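Local coordinates for protein putative oxidoreductase (Klebsiella pneumoniae subsp. pneumoniae MGH 78578, PDB 3E82) that is a putative oxidoreductase of the Gfo/Idh/MocA family that probably binds a nucleotide cofactor, at residues K20-P25 / F124-W129; L134-V139 / G248-A253; Q190-P195 / H224-H229; M304-A309 / I314-P319. All coordinates share one frame; numbering follows the deposited sequence.

Contact 1: K20-P25 / F124-W129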
loop_
_atom_site.group_PDB
_atom_site.type_symbol
_atom_site.label_atom_id
_atom_site.label_comp_id
_atom_site.label_asym_id
_atom_site.label_seq_id
_atom_site.Cartn_x
_atom_site.Cartn_y
_atom_site.Cartn_z
ATOM N N LYS B 20 14.114 17.777 26.487
ATOM C CA LYS B 20 13.347 18.952 26.897
ATOM C C LYS B 20 11.872 18.931 26.497
ATOM O O LYS B 20 11.010 19.321 27.281
ATOM C CB LYS B 20 13.995 20.221 26.324
ATOM C CG LYS B 20 13.168 21.504 26.505
ATOM C CD LYS B 20 13.790 22.671 25.739
ATOM C CE LYS B 20 13.193 24.023 26.119
ATOM N NZ LYS B 20 11.733 24.117 25.846
ATOM N N THR B 21 11.588 18.478 25.281
ATOM C CA THR B 21 10.219 18.470 24.772
ATOM C C THR B 21 9.352 17.304 25.225
ATOM O O THR B 21 8.155 17.469 25.431
ATOM C CB THR B 21 10.209 18.494 23.227
ATOM O OG1 THR B 21 11.155 19.461 22.758
ATOM C CG2 THR B 21 8.827 18.866 22.706
ATOM N N PHE B 22 9.959 16.135 25.378
ATOM C CA PHE B 22 9.239 14.926 25.773
ATOM C C PHE B 22 9.422 14.471 27.219
ATOM O O PHE B 22 8.533 14.638 28.057
ATOM C CB PHE B 22 9.641 13.767 24.848
ATOM C CG PHE B 22 8.996 13.814 23.494
ATOM C CD1 PHE B 22 7.922 12.970 23.192
ATOM C CD2 PHE B 22 9.447 14.705 22.526
ATOM C CE1 PHE B 22 7.306 13.017 21.934
ATOM C CE2 PHE B 22 8.840 14.764 21.264
ATOM C CZ PHE B 22 7.768 13.918 20.969
ATOM N N HIS B 23 10.587 13.898 27.496
ATOM C CA HIS B 23 10.897 13.345 28.804
ATOM C C HIS B 23 10.668 14.202 30.041
ATOM O O HIS B 23 9.951 13.780 30.950
ATOM C CB HIS B 23 12.320 12.809 28.785
ATOM C CG HIS B 23 12.521 11.716 27.784
ATOM N ND1 HIS B 23 11.885 10.497 27.877
ATOM C CD2 HIS B 23 13.267 11.667 26.657
ATOM C CE1 HIS B 23 12.232 9.743 26.851
ATOM N NE2 HIS B 23 13.070 10.429 26.096
ATOM N N ALA B 24 11.257 15.392 30.093
ATOM C CA ALA B 24 11.068 16.235 31.271
ATOM C C ALA B 24 9.590 16.503 31.574
ATOM O O ALA B 24 9.141 16.293 32.703
ATOM C CB ALA B 24 11.822 17.546 31.115
ATOM N N PRO B 25 8.814 16.968 30.573
ATOM C CA PRO B 25 7.384 17.252 30.785
ATOM C C PRO B 25 6.555 16.034 31.186
ATOM O O PRO B 25 5.706 16.108 32.078
ATOM C CB PRO B 25 6.943 17.824 29.437
ATOM C CG PRO B 25 8.201 18.503 28.947
ATOM C CD PRO B 25 9.243 17.455 29.252
ATOM N N PHE B 124 12.058 3.622 24.894
ATOM C CA PHE B 124 10.953 4.566 24.766
ATOM C C PHE B 124 10.036 4.388 23.554
ATOM O O PHE B 124 9.988 5.245 22.674
ATOM C CB PHE B 124 11.506 6.005 24.810
ATOM C CG PHE B 124 10.464 7.073 25.094
ATOM C CD1 PHE B 124 9.648 7.003 26.229
ATOM C CD2 PHE B 124 10.339 8.175 24.253
ATOM C CE1 PHE B 124 8.721 8.026 26.516
ATOM C CE2 PHE B 124 9.417 9.200 24.530
ATOM C CZ PHE B 124 8.609 9.127 25.659
ATOM N N HIS B 125 9.327 3.265 23.500
ATOM C CA HIS B 125 8.357 3.029 22.430
ATOM C C HIS B 125 7.110 3.644 23.045
ATOM O O HIS B 125 6.308 2.978 23.700
ATOM C CB HIS B 125 8.186 1.537 22.178
ATOM C CG HIS B 125 9.280 0.948 21.342
ATOM N ND1 HIS B 125 9.530 1.364 20.051
ATOM C CD2 HIS B 125 10.172 -0.037 21.598
ATOM C CE1 HIS B 125 10.527 0.658 19.547
ATOM N NE2 HIS B 125 10.934 -0.200 20.465
ATOM N N ASN B 126 6.988 4.944 22.829
ATOM C CA ASN B 126 5.937 5.758 23.411
ATOM C C ASN B 126 4.675 5.956 22.587
ATOM O O ASN B 126 3.865 6.820 22.920
ATOM C CB ASN B 126 6.534 7.130 23.730
ATOM C CG ASN B 126 6.879 7.918 22.475
ATOM O OD1 ASN B 126 7.382 7.362 21.496
ATOM N ND2 ASN B 126 6.615 9.216 22.501
ATOM N N ARG B 127 4.479 5.167 21.540
ATOM C CA ARG B 127 3.306 5.376 20.697
ATOM C C ARG B 127 2.181 4.356 20.885
ATOM O O ARG B 127 1.209 4.348 20.126
ATOM C CB ARG B 127 3.742 5.422 19.225
ATOM C CG ARG B 127 4.979 6.303 18.948
ATOM C CD ARG B 127 4.754 7.775 19.298
ATOM N NE ARG B 127 3.676 8.370 18.510
ATOM C CZ ARG B 127 3.810 8.837 17.270
ATOM N NH1 ARG B 127 4.990 8.797 16.661
ATOM N NH2 ARG B 127 2.755 9.325 16.627
ATOM N N ARG B 128 2.304 3.516 21.909
ATOM C CA ARG B 128 1.303 2.491 22.195
ATOM C C ARG B 128 0.051 3.062 22.850
ATOM O O ARG B 128 -0.933 2.348 23.051
ATOM C CB ARG B 128 1.901 1.424 23.113
ATOM C CG ARG B 128 3.134 0.750 22.537
ATOM C CD ARG B 128 3.720 -0.272 23.500
ATOM N NE ARG B 128 4.817 -0.989 22.866
ATOM C CZ ARG B 128 5.352 -2.118 23.322
ATOM N NH1 ARG B 128 4.896 -2.683 24.439
ATOM N NH2 ARG B 128 6.347 -2.688 22.653
ATOM N N TRP B 129 0.086 4.346 23.183
ATOM C CA TRP B 129 -1.057 4.981 23.826
ATOM C C TRP B 129 -1.605 6.168 23.041
ATOM O O TRP B 129 -2.250 7.047 23.603
ATOM C CB TRP B 129 -0.654 5.398 25.240
ATOM C CG TRP B 129 -0.202 4.205 26.019
ATOM C CD1 TRP B 129 -0.993 3.324 26.705
ATOM C CD2 TRP B 129 1.133 3.700 26.110
ATOM N NE1 TRP B 129 -0.229 2.303 27.217
ATOM C CE2 TRP B 129 1.079 2.506 26.867
ATOM C CE3 TRP B 129 2.371 4.137 25.624
ATOM C CZ2 TRP B 129 2.217 1.743 27.148
ATOM C CZ3 TRP B 129 3.508 3.375 25.906
ATOM C CH2 TRP B 129 3.418 2.191 26.662
#
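The aromatic part of this contact is an edge-to-face pair in which the imidazole of H23 directs its edge at one face of the F124 ring. H23 CE1 is the leading atom, 3.5 Å above the plane and over the ring centre, with CE1 to F124 CD2 the shortest approach at 3.6 Å. The ring planes stand 50° apart, so this is a tilted version of the T shape. F124 carries CG anti to its own backbone N (chi1 -163°), which extends the ring toward helix 17-28. On its opposite face sits CB of N126, offset toward the rim, and the phenyl is thus held between a histidine edge and its own loop.

Helix 17-28 follows the first strand of the Rossmann domain, and the turn leading into it has a GxGxxG-like glycine pattern, consistent with dinucleotide binding; H23 packs against that turn. The loop 124-129 leaves strand 121-123, the last of the parallel sheet.

Apolar packing is looser: F22 CD1 comes to 4.3 Å from F124 CE2, at the edge of the F124 ring.

Among polar groups, the N126 amide plane is turned 70° from the F22 ring, with ND2 3.9 Å from F22 CE1; that ND2 is hydrogen-bonded to Q299. The two imidazole nitrogens of H23 are also engaged, ND1 with Y303 and NE2 with D97, which fixes the rotation of the ring above F124.

Contact 2: L134-V139 / G248-A253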
loop_
_atom_site.group_PDB
_atom_site.type_symbol
_atom_site.label_atom_id
_atom_site.label_comp_id
_atom_site.label_asym_id
_atom_site.label_seq_id
_atom_site.Cartn_x
_atom_site.Cartn_y
_atom_site.Cartn_z
ATOM N N LEU B 134 -4.953 3.515 19.717
ATOM C CA LEU B 134 -5.895 2.979 20.698
ATOM C C LEU B 134 -7.275 2.808 20.075
ATOM O O LEU B 134 -7.955 1.814 20.331
ATOM C CB LEU B 134 -5.995 3.895 21.923
ATOM C CG LEU B 134 -4.781 3.875 22.857
ATOM C CD1 LEU B 134 -5.005 4.855 24.013
ATOM C CD2 LEU B 134 -4.567 2.461 23.381
ATOM N N GLY B 135 -7.681 3.782 19.265
ATOM C CA GLY B 135 -8.974 3.708 18.608
ATOM C C GLY B 135 -9.061 2.506 17.679
ATOM O O GLY B 135 -10.000 1.722 17.757
ATOM N N ILE B 136 -8.073 2.364 16.798
ATOM C CA ILE B 136 -8.027 1.246 15.858
ATOM C C ILE B 136 -8.002 -0.086 16.591
ATOM O O ILE B 136 -8.692 -1.034 16.207
ATOM C CB ILE B 136 -6.775 1.329 14.950
ATOM C CG1 ILE B 136 -6.931 2.482 13.955
ATOM C CG2 ILE B 136 -6.546 0.001 14.243
ATOM C CD1 ILE B 136 -8.222 2.443 13.148
ATOM N N ARG B 137 -7.198 -0.159 17.648
ATOM C CA ARG B 137 -7.097 -1.387 18.425
ATOM C C ARG B 137 -8.465 -1.731 19.005
ATOM O O ARG B 137 -8.872 -2.890 19.021
ATOM C CB ARG B 137 -6.087 -1.223 19.564
ATOM C CG ARG B 137 -5.801 -2.515 20.329
ATOM C CD ARG B 137 -4.905 -2.261 21.544
ATOM N NE ARG B 137 -4.658 -3.481 22.315
ATOM C CZ ARG B 137 -3.637 -4.312 22.113
ATOM N NH1 ARG B 137 -2.744 -4.061 21.162
ATOM N NH2 ARG B 137 -3.515 -5.408 22.854
ATOM N N GLN B 138 -9.164 -0.705 19.478
ATOM C CA GLN B 138 -10.481 -0.875 20.071
ATOM C C GLN B 138 -11.476 -1.466 19.078
ATOM O O GLN B 138 -12.199 -2.398 19.402
ATOM C CB GLN B 138 -10.996 0.473 20.580
ATOM C CG GLN B 138 -12.412 0.431 21.120
ATOM C CD GLN B 138 -12.931 1.813 21.496
ATOM O OE1 GLN B 138 -12.981 2.729 20.660
ATOM N NE2 GLN B 138 -13.321 1.972 22.753
ATOM N N VAL B 139 -11.513 -0.921 17.868
ATOM C CA VAL B 139 -12.439 -1.430 16.858
ATOM C C VAL B 139 -12.117 -2.882 16.503
ATOM O O VAL B 139 -13.018 -3.715 16.404
ATOM C CB VAL B 139 -12.409 -0.567 15.577
ATOM C CG1 VAL B 139 -13.339 -1.168 14.525
ATOM C CG2 VAL B 139 -12.837 0.867 15.910
ATOM N N GLY B 248 -16.043 -5.773 7.858
ATOM C CA GLY B 248 -16.081 -4.337 7.664
ATOM C C GLY B 248 -14.711 -3.695 7.642
ATOM O O GLY B 248 -13.683 -4.383 7.695
ATOM N N SER B 249 -14.705 -2.365 7.570
ATOM C CA SER B 249 -13.472 -1.587 7.516
ATOM C C SER B 249 -13.532 -0.404 8.466
ATOM O O SER B 249 -14.608 0.006 8.910
ATOM C CB SER B 249 -13.243 -1.038 6.100
ATOM O OG SER B 249 -13.168 -2.069 5.136
ATOM N N VAL B 250 -12.363 0.146 8.768
ATOM C CA VAL B 250 -12.275 1.308 9.629
ATOM C C VAL B 250 -11.100 2.159 9.174
ATOM O O VAL B 250 -10.010 1.656 8.891
ATOM C CB VAL B 250 -12.099 0.918 11.121
ATOM C CG1 VAL B 250 -10.800 0.164 11.318
ATOM C CG2 VAL B 250 -12.131 2.170 11.991
ATOM N N ILE B 251 -11.343 3.456 9.071
ATOM C CA ILE B 251 -10.310 4.384 8.670
ATOM C C ILE B 251 -10.168 5.453 9.738
ATOM O O ILE B 251 -11.166 5.944 10.272
ATOM C CB ILE B 251 -10.652 5.097 7.326
ATOM C CG1 ILE B 251 -10.572 4.111 6.153
ATOM C CG2 ILE B 251 -9.683 6.234 7.080
ATOM C CD1 ILE B 251 -11.663 3.054 6.150
ATOM N N LYS B 252 -8.926 5.781 10.072
ATOM C CA LYS B 252 -8.637 6.852 11.017
ATOM C C LYS B 252 -7.845 7.804 10.139
ATOM O O LYS B 252 -6.700 7.538 9.779
ATOM C CB LYS B 252 -7.778 6.373 12.192
ATOM C CG LYS B 252 -7.422 7.500 13.188
ATOM C CD LYS B 252 -8.678 8.128 13.809
ATOM C CE LYS B 252 -8.351 9.111 14.941
ATOM N NZ LYS B 252 -7.523 10.282 14.471
ATOM N N ALA B 253 -8.476 8.904 9.767
ATOM C CA ALA B 253 -7.858 9.878 8.890
ATOM C C ALA B 253 -6.629 10.585 9.442
ATOM O O ALA B 253 -5.542 10.510 8.860
ATOM C CB ALA B 253 -8.903 10.914 8.480
#
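I136 is the residue of helix 131-142 that reaches furthest into this contact, meeting V250 and K252 of strand 248-252. At CB the side chain branches. CG2 takes the position anti to the backbone N, while CG1 lies beside that N (chi1 -71°) and carries the chain on toward the strand. The next bond turns again, and CD1 at the tip does the touching: it comes to 3.9 Å from V250 CG1 and 4.1 Å from V250 CG2, so it rests against both methyls of the valine. The same methyl lies 4.1 Å from K252 CB, bridging two residues that face the helix from one side of the strand.

Helix and strand run almost antiparallel, the axes of the two short segments at 171° and 9.4 Å apart at closest approach. This is the usual layering of an alpha/beta domain, here the C-terminal domain of the Gfo/Idh/MocA fold, where the helix lies over one face of a large mixed sheet. Strands 241-245 and 280-284 flank strand 248-252, and I136 also touches F241, V243 and L280 on them.

One turn further along the helix, V139 meets V250 tip to tip. Its CG1 is 4.2 Å from V250 CB, and its CG2 is equally far from V250 CG2. K252 gives the contact its CB, but its chain, bent at chi2 and chi4, leads away to salt bridges with D276 and D278 and a hydrogen bond to the carbonyl of R254. On the other side of the strand, S249 and I251 pack against the second subunit.

Contact 3: Q190-P195 / H224-H229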
loop_
_atom_site.group_PDB
_atom_site.type_symbol
_atom_site.label_atom_id
_atom_site.label_comp_id
_atom_site.label_asym_id
_atom_site.label_seq_id
_atom_site.Cartn_x
_atom_site.Cartn_y
_atom_site.Cartn_z
ATOM N N GLN B 190 2.582 -5.374 18.451
ATOM C CA GLN B 190 1.737 -5.408 19.642
ATOM C C GLN B 190 0.367 -5.999 19.293
ATOM O O GLN B 190 -0.202 -6.782 20.055
ATOM C CB GLN B 190 1.566 -3.995 20.210
ATOM C CG GLN B 190 2.751 -3.481 21.026
ATOM C CD GLN B 190 2.886 -4.179 22.379
ATOM O OE1 GLN B 190 3.677 -5.112 22.543
ATOM N NE2 GLN B 190 2.096 -3.735 23.347
ATOM N N LEU B 191 -0.157 -5.617 18.132
ATOM C CA LEU B 191 -1.458 -6.109 17.687
ATOM C C LEU B 191 -1.446 -7.543 17.178
ATOM O O LEU B 191 -2.328 -8.331 17.510
ATOM C CB LEU B 191 -2.012 -5.223 16.553
ATOM C CG LEU B 191 -2.533 -3.828 16.915
ATOM C CD1 LEU B 191 -2.970 -3.092 15.660
ATOM C CD2 LEU B 191 -3.694 -3.966 17.887
ATOM N N PHE B 192 -0.436 -7.889 16.389
ATOM C CA PHE B 192 -0.403 -9.204 15.764
ATOM C C PHE B 192 0.735 -10.164 16.077
ATOM O O PHE B 192 0.738 -11.287 15.566
ATOM C CB PHE B 192 -0.445 -9.001 14.247
ATOM C CG PHE B 192 -1.481 -8.011 13.797
ATOM C CD1 PHE B 192 -2.840 -8.299 13.928
ATOM C CD2 PHE B 192 -1.101 -6.786 13.240
ATOM C CE1 PHE B 192 -3.810 -7.384 13.509
ATOM C CE2 PHE B 192 -2.064 -5.863 12.820
ATOM C CZ PHE B 192 -3.418 -6.160 12.954
ATOM N N GLY B 193 1.699 -9.753 16.890
ATOM C CA GLY B 193 2.817 -10.645 17.148
ATOM C C GLY B 193 3.799 -10.537 15.987
ATOM O O GLY B 193 3.688 -9.625 15.161
ATOM N N LEU B 194 4.750 -11.464 15.904
ATOM C CA LEU B 194 5.757 -11.441 14.840
ATOM C C LEU B 194 5.267 -11.926 13.477
ATOM O O LEU B 194 4.546 -12.908 13.376
ATOM C CB LEU B 194 6.967 -12.302 15.227
ATOM C CG LEU B 194 7.709 -11.973 16.520
ATOM C CD1 LEU B 194 8.847 -12.979 16.725
ATOM C CD2 LEU B 194 8.245 -10.554 16.443
ATOM N N PRO B 195 5.667 -11.236 12.403
ATOM C CA PRO B 195 5.253 -11.640 11.059
ATOM C C PRO B 195 6.102 -12.825 10.624
ATOM O O PRO B 195 7.180 -13.069 11.189
ATOM C CB PRO B 195 5.540 -10.397 10.225
ATOM C CG PRO B 195 6.792 -9.848 10.899
ATOM C CD PRO B 195 6.461 -9.993 12.368
ATOM N N HIS B 224 -3.106 -12.854 7.107
ATOM C CA HIS B 224 -3.384 -11.457 6.809
ATOM C C HIS B 224 -2.132 -10.681 6.453
ATOM O O HIS B 224 -1.009 -11.175 6.623
ATOM C CB HIS B 224 -4.143 -10.781 7.961
ATOM C CG HIS B 224 -3.286 -10.392 9.127
ATOM N ND1 HIS B 224 -2.847 -11.298 10.067
ATOM C CD2 HIS B 224 -2.831 -9.182 9.528
ATOM C CE1 HIS B 224 -2.162 -10.662 11.002
ATOM N NE2 HIS B 224 -2.136 -9.377 10.698
ATOM N N LYS B 225 -2.332 -9.466 5.955
ATOM C CA LYS B 225 -1.228 -8.615 5.530
ATOM C C LYS B 225 -1.163 -7.304 6.298
ATOM O O LYS B 225 -2.187 -6.731 6.682
ATOM C CB LYS B 225 -1.363 -8.299 4.032
ATOM C CG LYS B 225 -1.425 -9.522 3.116
ATOM C CD LYS B 225 -0.093 -10.275 3.090
ATOM C CE LYS B 225 -0.154 -11.471 2.136
ATOM N NZ LYS B 225 1.124 -12.227 2.056
ATOM N N VAL B 226 0.061 -6.833 6.507
ATOM C CA VAL B 226 0.301 -5.575 7.194
ATOM C C VAL B 226 1.160 -4.708 6.284
ATOM O O VAL B 226 2.216 -5.134 5.806
ATOM C CB VAL B 226 1.032 -5.796 8.541
ATOM C CG1 VAL B 226 1.634 -4.474 9.041
ATOM C CG2 VAL B 226 0.043 -6.343 9.581
ATOM N N ILE B 227 0.684 -3.498 6.023
ATOM C CA ILE B 227 1.404 -2.561 5.179
ATOM C C ILE B 227 1.758 -1.318 5.987
ATOM O O ILE B 227 0.879 -0.668 6.562
ATOM C CB ILE B 227 0.559 -2.138 3.959
ATOM C CG1 ILE B 227 0.341 -3.338 3.035
ATOM C CG2 ILE B 227 1.266 -1.023 3.202
ATOM C CD1 ILE B 227 -0.534 -3.019 1.822
ATOM N N LEU B 228 3.051 -1.007 6.036
ATOM C CA LEU B 228 3.546 0.160 6.759
ATOM C C LEU B 228 4.115 1.072 5.687
ATOM O O LEU B 228 4.952 0.646 4.889
ATOM C CB LEU B 228 4.637 -0.260 7.747
ATOM C CG LEU B 228 4.284 -1.399 8.712
ATOM C CD1 LEU B 228 5.454 -1.617 9.677
ATOM C CD2 LEU B 228 3.010 -1.070 9.496
ATOM N N HIS B 229 3.662 2.321 5.659
ATOM C CA HIS B 229 4.103 3.250 4.621
ATOM C C HIS B 229 4.519 4.622 5.149
ATOM O O HIS B 229 3.787 5.254 5.907
ATOM C CB HIS B 229 2.981 3.420 3.586
ATOM C CG HIS B 229 3.382 4.201 2.372
ATOM N ND1 HIS B 229 3.968 3.613 1.271
ATOM C CD2 HIS B 229 3.334 5.529 2.109
ATOM C CE1 HIS B 229 4.266 4.545 0.382
ATOM N NE2 HIS B 229 3.891 5.717 0.867
#
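Both faces of the F192 ring are occupied within this contact. CB of the preceding L191 lies over the centre of one face, 3.7 Å above the plane, and NE2 of H224 sits over the opposite face, shifted toward the rim. The imidazole meets the phenyl through its edge: NE2 is 3.4 Å from F192 CG and 3.5 Å from F192 CD1, and F192 CB lies in the plane of the histidine at that edge. With the planes at 58° and the centroids 4.5 Å apart, this is an edge-to-face pair whose T is tilted and off-centre.

H224 places CG between its backbone N and carbonyl carbon (chi1 78°), a setting that swings the imidazole over the end of helix 176-192. Its ring also stacks with Y221. Beside the histidine, V226 adds an apolar touch: CG2 is 3.9 Å from both F192 CD2 and F192 CE2, an oblique approach to the ring. F151 of strand 148-156 makes a further edge-to-face pair with F192 and packs on V226 as well.

After F192 the chain leaves the helix at G193, which has positive phi and a carbonyl hydrogen-bonded to Y221. The contact therefore joins the C-terminal end of helix 176-192 to the start of strand 225-231, as helix-on-sheet packing in the C-terminal alpha/beta domain, on the sheet that also meets the second subunit.

Contact 4: M304-A309 / I314-P319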
loop_
_atom_site.group_PDB
_atom_site.type_symbol
_atom_site.label_atom_id
_atom_site.label_comp_id
_atom_site.label_asym_id
_atom_site.label_seq_id
_atom_site.Cartn_x
_atom_site.Cartn_y
_atom_site.Cartn_z
HETATM N N MSE B 304 3.973 5.922 33.703
HETATM C CA MSE B 304 3.138 5.459 34.806
HETATM C C MSE B 304 3.325 3.952 34.955
HETATM O O MSE B 304 3.405 3.429 36.068
HETATM C CB MSE B 304 1.673 5.787 34.534
HETATM C CG MSE B 304 1.431 7.256 34.285
HETATM SE SE MSE B 304 -0.432 7.672 34.004
HETATM C CE MSE B 304 -0.463 8.045 32.123
ATOM N N LEU B 305 3.420 3.260 33.823
ATOM C CA LEU B 305 3.606 1.812 33.840
ATOM C C LEU B 305 5.034 1.427 34.240
ATOM O O LEU B 305 5.243 0.446 34.957
ATOM C CB LEU B 305 3.234 1.223 32.476
ATOM C CG LEU B 305 1.746 1.357 32.103
ATOM C CD1 LEU B 305 1.522 0.879 30.675
ATOM C CD2 LEU B 305 0.890 0.536 33.075
ATOM N N ILE B 306 6.020 2.200 33.789
ATOM C CA ILE B 306 7.407 1.920 34.157
ATOM C C ILE B 306 7.495 2.108 35.676
ATOM O O ILE B 306 8.172 1.351 36.379
ATOM C CB ILE B 306 8.384 2.901 33.465
ATOM C CG1 ILE B 306 8.621 2.481 32.000
ATOM C CG2 ILE B 306 9.672 2.999 34.273
ATOM C CD1 ILE B 306 9.475 1.229 31.810
ATOM N N ARG B 307 6.807 3.136 36.165
ATOM C CA ARG B 307 6.760 3.436 37.595
ATOM C C ARG B 307 6.201 2.216 38.319
ATOM O O ARG B 307 6.825 1.671 39.228
ATOM C CB ARG B 307 5.840 4.637 37.855
ATOM C CG ARG B 307 5.674 5.008 39.326
ATOM C CD ARG B 307 4.501 5.975 39.512
ATOM N NE ARG B 307 3.275 5.373 38.990
ATOM C CZ ARG B 307 2.133 6.021 38.789
ATOM N NH1 ARG B 307 2.033 7.314 39.068
ATOM N NH2 ARG B 307 1.089 5.366 38.292
ATOM N N ASP B 308 5.019 1.786 37.895
ATOM C CA ASP B 308 4.374 0.643 38.515
ATOM C C ASP B 308 5.235 -0.608 38.445
ATOM O O ASP B 308 5.278 -1.398 39.397
ATOM C CB ASP B 308 3.012 0.392 37.868
ATOM C CG ASP B 308 2.049 1.541 38.093
ATOM O OD1 ASP B 308 2.256 2.283 39.074
ATOM O OD2 ASP B 308 1.091 1.701 37.301
ATOM N N ALA B 309 5.932 -0.784 37.326
ATOM C CA ALA B 309 6.795 -1.941 37.160
ATOM C C ALA B 309 7.957 -1.865 38.156
ATOM O O ALA B 309 8.349 -2.877 38.737
ATOM C CB ALA B 309 7.318 -2.008 35.730
ATOM N N ILE B 314 3.668 -4.567 38.507
ATOM C CA ILE B 314 3.443 -5.237 37.231
ATOM C C ILE B 314 4.756 -5.486 36.494
ATOM O O ILE B 314 5.823 -5.084 36.942
ATOM C CB ILE B 314 2.572 -4.377 36.303
ATOM C CG1 ILE B 314 3.291 -3.053 36.015
ATOM C CG2 ILE B 314 1.216 -4.120 36.942
ATOM C CD1 ILE B 314 2.582 -2.168 35.015
ATOM N N ALA B 315 4.660 -6.136 35.344
ATOM C CA ALA B 315 5.835 -6.416 34.539
ATOM C C ALA B 315 6.216 -5.188 33.710
ATOM O O ALA B 315 5.404 -4.279 33.501
ATOM C CB ALA B 315 5.564 -7.610 33.620
ATOM N N ASN B 316 7.466 -5.161 33.262
ATOM C CA ASN B 316 7.983 -4.079 32.427
ATOM C C ASN B 316 6.964 -3.872 31.302
ATOM O O ASN B 316 6.648 -4.809 30.572
ATOM C CB ASN B 316 9.320 -4.516 31.820
ATOM C CG ASN B 316 10.053 -3.390 31.109
ATOM O OD1 ASN B 316 9.458 -2.382 30.716
ATOM N ND2 ASN B 316 11.363 -3.574 30.922
ATOM N N PRO B 317 6.432 -2.653 31.144
ATOM C CA PRO B 317 5.456 -2.449 30.066
ATOM C C PRO B 317 6.073 -2.582 28.674
ATOM O O PRO B 317 5.382 -2.904 27.702
ATOM C CB PRO B 317 4.932 -1.044 30.336
ATOM C CG PRO B 317 6.151 -0.351 30.905
ATOM C CD PRO B 317 6.690 -1.397 31.870
ATOM N N VAL B 318 7.375 -2.336 28.577
ATOM C CA VAL B 318 8.061 -2.436 27.301
ATOM C C VAL B 318 9.381 -3.162 27.497
ATOM O O VAL B 318 10.434 -2.536 27.581
ATOM C CB VAL B 318 8.347 -1.047 26.708
ATOM C CG1 VAL B 318 9.004 -1.190 25.328
ATOM C CG2 VAL B 318 7.055 -0.240 26.634
ATOM N N PRO B 319 9.337 -4.497 27.606
ATOM C CA PRO B 319 10.571 -5.268 27.793
ATOM C C PRO B 319 11.508 -5.072 26.607
ATOM O O PRO B 319 11.067 -4.921 25.462
ATOM C CB PRO B 319 10.070 -6.699 27.933
ATOM C CG PRO B 319 8.770 -6.685 27.162
ATOM C CD PRO B 319 8.160 -5.378 27.579
HETATM O O HOH W 1 8.350 -5.629 37.522
#
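No direct hydrogen bond joins these two segments; a CA-H...O contact and a shared water carry their polar link. A309 CA lies 3.3 Å from I314 O, with 149° at the hydrogen. The same carbonyl accepts from a water, 2.6 Å from I314 O, which also donates to A309 O and so ties the helix end to the returning chain.

Most of the remaining contact is apolar. P317 lays its ring against L305, with P317 CB 3.5 Å from L305 CB, the two side chains sliding past each other. I306 crosses the proline at about a right angle, its CD1 being 3.8 Å from P317 CG. A309 CB packs 4.0 Å from P317 CD. I314 CG1 sits between its backbone N and carbonyl carbon (chi1 61°), which turns CD1 back over the helix, 3.7 Å from L305 CD2 and against D308 CB.

N316 OD1 accepts from V318 N at 3.0 Å, an Asx turn that bends the chain around P317; the donor stands 48° above the carbonyl plane. N316 ND2 bonds the L121 carbonyl, and I306 and N316 both touch S122. The loop turns back along helix 300-310, beside edge strand 121-123, and leads into helix 320-339.

In the fold
Contacts 1 and 4 lie near the junction of the two domains, their centres about 14 Å apart. They meet directly: W129 CZ2 is 3.7 Å from L305 CD1, and R128 packs on P317 and V318. Contacts 2 and 3 belong to the C-terminal domain, about 15 Å apart between centres, on one mixed sheet that also touches the second subunit; R137 NH1 reaches L191 CD2 at 3.4 Å. The segment 124-129 connects the two pairs, since R128 also lies against Q190 and L134 packs on W129. Contact 1 is the one beside the glycine-rich turn, the probable nucleotide site, and the centres of contacts 2 and 3 each lie about 23 Å from that of contact 1.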